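Local coordinates for protein polyphosphate kinase (Porphyromonas gingivalis, PDB 2O8R) that probably catalyses the reversible transfer of the terminal phosphate of ATP to build long-chain polyphosphate, at residues 227-239 and 266-279. The protein carries 3 engineered substitutions. Residues are numbered along the deposited sequence; the frame is centred on the assembly and turned at random.
Sequences MDSYSIKVSRDAD and PTRFMYDGRMPDEV
Tyr230 lies against Met275 and Pro276, just past the end of strand 268-272. Its chi1 of -36° places CG beside the backbone N, with the ring turned onto the selenomethionine. Tyr230 CB is 3.8 Å from Met275 CE. Tyr230 CG meets Met275 CG. Met275 CG sits over one face of the Tyr230 ring, off centre, 3.6 Å from its centroid, a CH-pi contact. The selenium lies oblique to the ring, a Met-aromatic contact. CD1 has Asp272 OD2 at the ring edge, in plane. CE1 passes the CA of Met275, while CE2 comes near Val279 CG1. CZ lies against Pro276 CD, and the tip, Tyr230 OH, is 3.5 Å from that CD.

The strands run antiparallel, at 167°, in a six-stranded mixed sheet of the PPK1 middle domain. Lys233 and Met270 form a hydrogen-bonded pair. Met270 N gives a 2.7 Å bond to Lys233 O, and Lys233 N returns one to Met270 O. At the far end Thr267 and Arg268 both face Ser235, a classic beta bulge. There Ser235 N donates a hydrogen bond to Arg268 O from above the carbonyl plane.

Ile232, Val234, Phe269 and Tyr271 share one face of the sheet. Ile232 CG2 fits between Tyr271 CB, Met275 CE and Phe269 CZ, the last at 3.9 Å. Val234 CB obliquely meets Phe269 CD1 of the same ring.

Lys233, Ser235 and Arg268 occupy the opposite face. Arg268 CG is anti to the backbone N and the chain bends at chi3 (70°), bringing NE within 3.2 Å of Ser235 OG for a bent hydrogen bond, with OG out of the guanidinium plane. Lys233 NZ and Arg268 NH2, 4.1 Å apart, both form salt bridges to Glu50 OE1 of helix 35-63. Glu50 OE2 is hydrogen-bonded to Ser235 OG.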
loop_
_atom_site.group_PDB
_atom_site.type_symbol
_atom_site.label_atom_id
_atom_site.label_comp_id
_atom_site.label_asym_id
_atom_site.label_seq_id
_atom_site.Cartn_x
_atom_site.Cartn_y
_atom_site.Cartn_z
HETATM N N MSE A 227 3.480 -26.026 -29.809
HETATM C CA MSE A 227 2.856 -27.342 -29.637
HETATM C C MSE A 227 1.818 -27.393 -28.543
HETATM O O MSE A 227 0.725 -27.913 -28.738
HETATM C CB MSE A 227 3.916 -28.427 -29.437
HETATM C CG MSE A 227 4.940 -28.437 -30.563
HETATM SE SE MSE A 227 4.280 -29.083 -32.297
HETATM C CE MSE A 227 2.973 -27.754 -32.873
ATOM N N ASP A 228 2.174 -26.847 -27.394
ATOM C CA ASP A 228 1.300 -26.840 -26.251
ATOM C C ASP A 228 1.911 -25.889 -25.240
ATOM O O ASP A 228 3.101 -25.569 -25.313
ATOM C CB ASP A 228 1.194 -28.249 -25.661
ATOM C CG ASP A 228 -0.169 -28.536 -25.037
ATOM O OD1 ASP A 228 -0.829 -27.601 -24.524
ATOM O OD2 ASP A 228 -0.575 -29.719 -25.055
ATOM N N SER A 229 1.083 -25.409 -24.323
ATOM C CA SER A 229 1.577 -24.737 -23.143
ATOM C C SER A 229 0.825 -25.274 -21.939
ATOM O O SER A 229 -0.278 -25.815 -22.076
ATOM C CB SER A 229 1.452 -23.216 -23.263
ATOM O OG SER A 229 0.103 -22.799 -23.271
ATOM N N TYR A 230 1.450 -25.157 -20.770
ATOM C CA TYR A 230 0.890 -25.668 -19.525
ATOM C C TYR A 230 1.206 -24.697 -18.398
ATOM O O TYR A 230 2.329 -24.182 -18.307
ATOM C CB TYR A 230 1.484 -27.031 -19.192
ATOM C CG TYR A 230 1.769 -27.917 -20.388
ATOM C CD1 TYR A 230 0.853 -28.885 -20.794
ATOM C CD2 TYR A 230 2.963 -27.796 -21.106
ATOM C CE1 TYR A 230 1.115 -29.702 -21.875
ATOM C CE2 TYR A 230 3.228 -28.607 -22.195
ATOM C CZ TYR A 230 2.301 -29.562 -22.573
ATOM O OH TYR A 230 2.560 -30.374 -23.652
ATOM N N SER A 231 0.210 -24.437 -17.555
ATOM C CA SER A 231 0.371 -23.520 -16.436
ATOM C C SER A 231 1.105 -24.253 -15.344
ATOM O O SER A 231 0.800 -25.410 -15.044
ATOM C CB SER A 231 -0.981 -23.037 -15.900
ATOM O OG SER A 231 -1.738 -22.406 -16.912
ATOM N N ILE A 232 2.086 -23.577 -14.763
ATOM C CA ILE A 232 2.798 -24.105 -13.619
ATOM C C ILE A 232 2.824 -23.090 -12.484
ATOM O O ILE A 232 2.594 -21.900 -12.695
ATOM C CB ILE A 232 4.234 -24.522 -13.977
ATOM C CG1 ILE A 232 4.981 -23.364 -14.652
ATOM C CG2 ILE A 232 4.218 -25.781 -14.843
ATOM C CD1 ILE A 232 6.471 -23.571 -14.764
ATOM N N LYS A 233 3.111 -23.588 -11.286
ATOM C CA LYS A 233 3.185 -22.794 -10.069
ATOM C C LYS A 233 4.108 -23.527 -9.102
ATOM O O LYS A 233 4.033 -24.750 -8.968
ATOM C CB LYS A 233 1.787 -22.660 -9.470
ATOM C CG LYS A 233 1.711 -22.130 -8.042
ATOM C CD LYS A 233 0.266 -22.172 -7.550
ATOM C CE LYS A 233 0.171 -22.087 -6.041
ATOM N NZ LYS A 233 0.489 -20.729 -5.531
ATOM N N VAL A 234 4.986 -22.792 -8.438
ATOM C CA VAL A 234 5.812 -23.384 -7.398
ATOM C C VAL A 234 5.580 -22.630 -6.104
ATOM O O VAL A 234 5.522 -21.410 -6.112
ATOM C CB VAL A 234 7.323 -23.412 -7.804
ATOM C CG1 VAL A 234 7.777 -22.076 -8.342
ATOM C CG2 VAL A 234 8.208 -23.849 -6.652
ATOM N N SER A 235 5.384 -23.351 -5.003
ATOM C CA SER A 235 5.462 -22.735 -3.676
ATOM C C SER A 235 6.826 -23.080 -3.124
ATOM O O SER A 235 7.275 -24.219 -3.271
ATOM C CB SER A 235 4.393 -23.279 -2.729
ATOM O OG SER A 235 3.115 -23.335 -3.332
ATOM N N ARG A 236 7.495 -22.115 -2.502
ATOM C CA ARG A 236 8.746 -22.414 -1.794
ATOM C C ARG A 236 8.839 -21.731 -0.430
ATOM O O ARG A 236 8.054 -20.823 -0.138
ATOM C CB ARG A 236 9.973 -22.112 -2.660
ATOM C CG ARG A 236 9.996 -20.753 -3.325
ATOM C CD ARG A 236 11.247 -20.617 -4.162
ATOM N NE ARG A 236 11.379 -21.727 -5.096
ATOM C CZ ARG A 236 11.528 -21.580 -6.406
ATOM N NH1 ARG A 236 11.584 -20.370 -6.925
ATOM N NH2 ARG A 236 11.638 -22.637 -7.196
ATOM N N ASP A 237 9.784 -22.193 0.399
ATOM C CA ASP A 237 10.001 -21.672 1.766
ATOM C C ASP A 237 10.370 -20.180 1.798
ATOM O O ASP A 237 9.964 -19.459 2.713
ATOM C CB ASP A 237 11.049 -22.510 2.516
ATOM C CG ASP A 237 12.459 -22.362 1.936
ATOM O OD1 ASP A 237 12.606 -22.290 0.697
ATOM O OD2 ASP A 237 13.429 -22.321 2.725
ATOM N N ALA A 238 11.142 -19.746 0.796
ATOM C CA ALA A 238 11.410 -18.332 0.499
ATOM C C ALA A 238 11.948 -18.206 -0.934
ATOM O O ALA A 238 12.479 -19.165 -1.479
ATOM C CB ALA A 238 12.396 -17.743 1.498
ATOM N N ASP A 239 11.810 -17.033 -1.544
ATOM C CA ASP A 239 12.314 -16.806 -2.903
ATOM C C ASP A 239 13.791 -16.444 -2.915
ATOM O O ASP A 239 14.146 -15.268 -2.784
ATOM C CB ASP A 239 11.527 -15.696 -3.606
ATOM C CG ASP A 239 10.321 -16.216 -4.367
ATOM O OD1 ASP A 239 10.009 -17.432 -4.249
ATOM O OD2 ASP A 239 9.691 -15.397 -5.083
ATOM N N PRO A 266 11.587 -25.637 -2.574
ATOM C CA PRO A 266 10.317 -25.840 -3.274
ATOM C C PRO A 266 9.441 -26.854 -2.551
ATOM O O PRO A 266 9.614 -28.053 -2.757
ATOM C CB PRO A 266 10.748 -26.406 -4.638
ATOM C CG PRO A 266 12.136 -25.932 -4.823
ATOM C CD PRO A 266 12.750 -25.855 -3.451
ATOM N N THR A 267 8.512 -26.381 -1.717
ATOM C CA THR A 267 7.593 -27.271 -0.981
ATOM C C THR A 267 6.567 -27.915 -1.909
ATOM O O THR A 267 6.088 -29.029 -1.667
ATOM C CB THR A 267 6.780 -26.530 0.103
ATOM O OG1 THR A 267 5.642 -25.913 -0.508
ATOM C CG2 THR A 267 7.618 -25.481 0.814
ATOM N N ARG A 268 6.226 -27.187 -2.963
ATOM C CA ARG A 268 5.223 -27.619 -3.913
ATOM C C ARG A 268 5.675 -27.239 -5.319
ATOM O O ARG A 268 6.290 -26.186 -5.515
ATOM C CB ARG A 268 3.893 -26.941 -3.569
ATOM C CG ARG A 268 2.683 -27.473 -4.295
ATOM C CD ARG A 268 1.398 -27.152 -3.545
ATOM N NE ARG A 268 1.050 -25.734 -3.569
ATOM C CZ ARG A 268 -0.062 -25.232 -3.036
ATOM N NH1 ARG A 268 -0.927 -26.030 -2.430
ATOM N NH2 ARG A 268 -0.314 -23.934 -3.106
ATOM N N PHE A 269 5.406 -28.115 -6.283
ATOM C CA PHE A 269 5.456 -27.740 -7.693
ATOM C C PHE A 269 4.215 -28.279 -8.387
ATOM O O PHE A 269 4.086 -29.474 -8.619
ATOM C CB PHE A 269 6.730 -28.228 -8.383
ATOM C CG PHE A 269 6.850 -27.771 -9.815
ATOM C CD1 PHE A 269 7.468 -26.568 -10.118
ATOM C CD2 PHE A 269 6.325 -28.535 -10.857
ATOM C CE1 PHE A 269 7.569 -26.138 -11.436
ATOM C CE2 PHE A 269 6.421 -28.115 -12.167
ATOM C CZ PHE A 269 7.041 -26.911 -12.462
HETATM N N MSE A 270 3.308 -27.380 -8.727
HETATM C CA MSE A 270 1.981 -27.751 -9.176
HETATM C C MSE A 270 1.841 -27.416 -10.652
HETATM O O MSE A 270 2.313 -26.372 -11.100
HETATM C CB MSE A 270 0.970 -26.975 -8.340
HETATM C CG MSE A 270 -0.489 -27.245 -8.603
HETATM SE SE MSE A 270 -1.435 -25.864 -7.621
HETATM C CE MSE A 270 -3.262 -26.096 -8.278
ATOM N N TYR A 271 1.205 -28.301 -11.410
ATOM C CA TYR A 271 1.103 -28.106 -12.854
ATOM C C TYR A 271 -0.145 -28.741 -13.427
ATOM O O TYR A 271 -0.684 -29.692 -12.860
ATOM C CB TYR A 271 2.337 -28.660 -13.572
ATOM C CG TYR A 271 2.557 -30.139 -13.360
ATOM C CD1 TYR A 271 2.060 -31.069 -14.264
ATOM C CD2 TYR A 271 3.267 -30.607 -12.256
ATOM C CE1 TYR A 271 2.256 -32.422 -14.078
ATOM C CE2 TYR A 271 3.465 -31.962 -12.054
ATOM C CZ TYR A 271 2.957 -32.867 -12.969
ATOM O OH TYR A 271 3.151 -34.217 -12.781
ATOM N N ASP A 272 -0.583 -28.203 -14.561
ATOM C CA ASP A 272 -1.732 -28.698 -15.298
ATOM C C ASP A 272 -1.478 -30.132 -15.756
ATOM O O ASP A 272 -0.561 -30.397 -16.529
ATOM C CB ASP A 272 -2.018 -27.744 -16.469
ATOM C CG ASP A 272 -2.658 -28.424 -17.662
ATOM O OD1 ASP A 272 -3.626 -29.200 -17.494
ATOM O OD2 ASP A 272 -2.193 -28.148 -18.786
ATOM N N GLY A 273 -2.311 -31.045 -15.263
ATOM C CA GLY A 273 -2.124 -32.491 -15.419
ATOM C C GLY A 273 -1.970 -33.066 -16.818
ATOM O O GLY A 273 -1.488 -34.188 -16.975
ATOM N N ARG A 274 -2.369 -32.302 -17.834
ATOM C CA ARG A 274 -2.168 -32.696 -19.226
ATOM C C ARG A 274 -0.683 -32.699 -19.595
ATOM O O ARG A 274 -0.324 -33.139 -20.683
ATOM C CB ARG A 274 -2.913 -31.749 -20.177
ATOM C CG ARG A 274 -4.424 -31.764 -20.066
ATOM C CD ARG A 274 -5.051 -30.535 -20.728
ATOM N NE ARG A 274 -5.458 -30.773 -22.114
ATOM C CZ ARG A 274 -6.691 -31.115 -22.495
ATOM N NH1 ARG A 274 -7.655 -31.269 -21.593
ATOM N NH2 ARG A 274 -6.962 -31.304 -23.784
HETATM N N MSE A 275 0.167 -32.204 -18.695
HETATM C CA MSE A 275 1.588 -32.034 -18.977
HETATM C C MSE A 275 2.308 -33.366 -18.953
HETATM O O MSE A 275 2.221 -34.092 -17.961
HETATM C CB MSE A 275 2.225 -31.113 -17.948
HETATM C CG MSE A 275 3.330 -30.252 -18.499
HETATM SE SE MSE A 275 4.391 -29.394 -17.115
HETATM C CE MSE A 275 4.971 -27.808 -18.030
ATOM N N PRO A 276 3.004 -33.705 -20.056
ATOM C CA PRO A 276 3.883 -34.877 -20.117
ATOM C C PRO A 276 5.072 -34.736 -19.169
ATOM O O PRO A 276 5.493 -33.618 -18.871
ATOM C CB PRO A 276 4.363 -34.880 -21.573
ATOM C CG PRO A 276 3.356 -34.057 -22.314
ATOM C CD PRO A 276 2.957 -32.995 -21.346
ATOM N N ASP A 277 5.607 -35.859 -18.698
ATOM C CA ASP A 277 6.693 -35.826 -17.709
ATOM C C ASP A 277 8.026 -35.390 -18.303
ATOM O O ASP A 277 8.891 -34.891 -17.579
ATOM C CB ASP A 277 6.844 -37.173 -16.996
ATOM C CG ASP A 277 5.524 -37.714 -16.490
ATOM O OD1 ASP A 277 4.626 -37.966 -17.323
ATOM O OD2 ASP A 277 5.385 -37.899 -15.263
ATOM N N GLU A 278 8.187 -35.569 -19.616
ATOM C CA GLU A 278 9.400 -35.129 -20.303
ATOM C C GLU A 278 9.629 -33.638 -20.085
ATOM O O GLU A 278 10.753 -33.206 -19.817
ATOM C CB GLU A 278 9.345 -35.430 -21.802
ATOM C CG GLU A 278 9.231 -36.900 -22.149
ATOM C CD GLU A 278 7.830 -37.286 -22.570
ATOM O OE1 GLU A 278 7.433 -36.947 -23.706
ATOM O OE2 GLU A 278 7.129 -37.940 -21.770
ATOM N N VAL A 279 8.550 -32.863 -20.181
ATOM C CA VAL A 279 8.626 -31.421 -19.972
ATOM C C VAL A 279 8.737 -31.074 -18.480
ATOM O O VAL A 279 9.351 -30.063 -18.113
ATOM C CB VAL A 279 7.488 -30.659 -20.727
ATOM C CG1 VAL A 279 6.148 -31.282 -20.481
ATOM C CG2 VAL A 279 7.485 -29.163 -20.405
#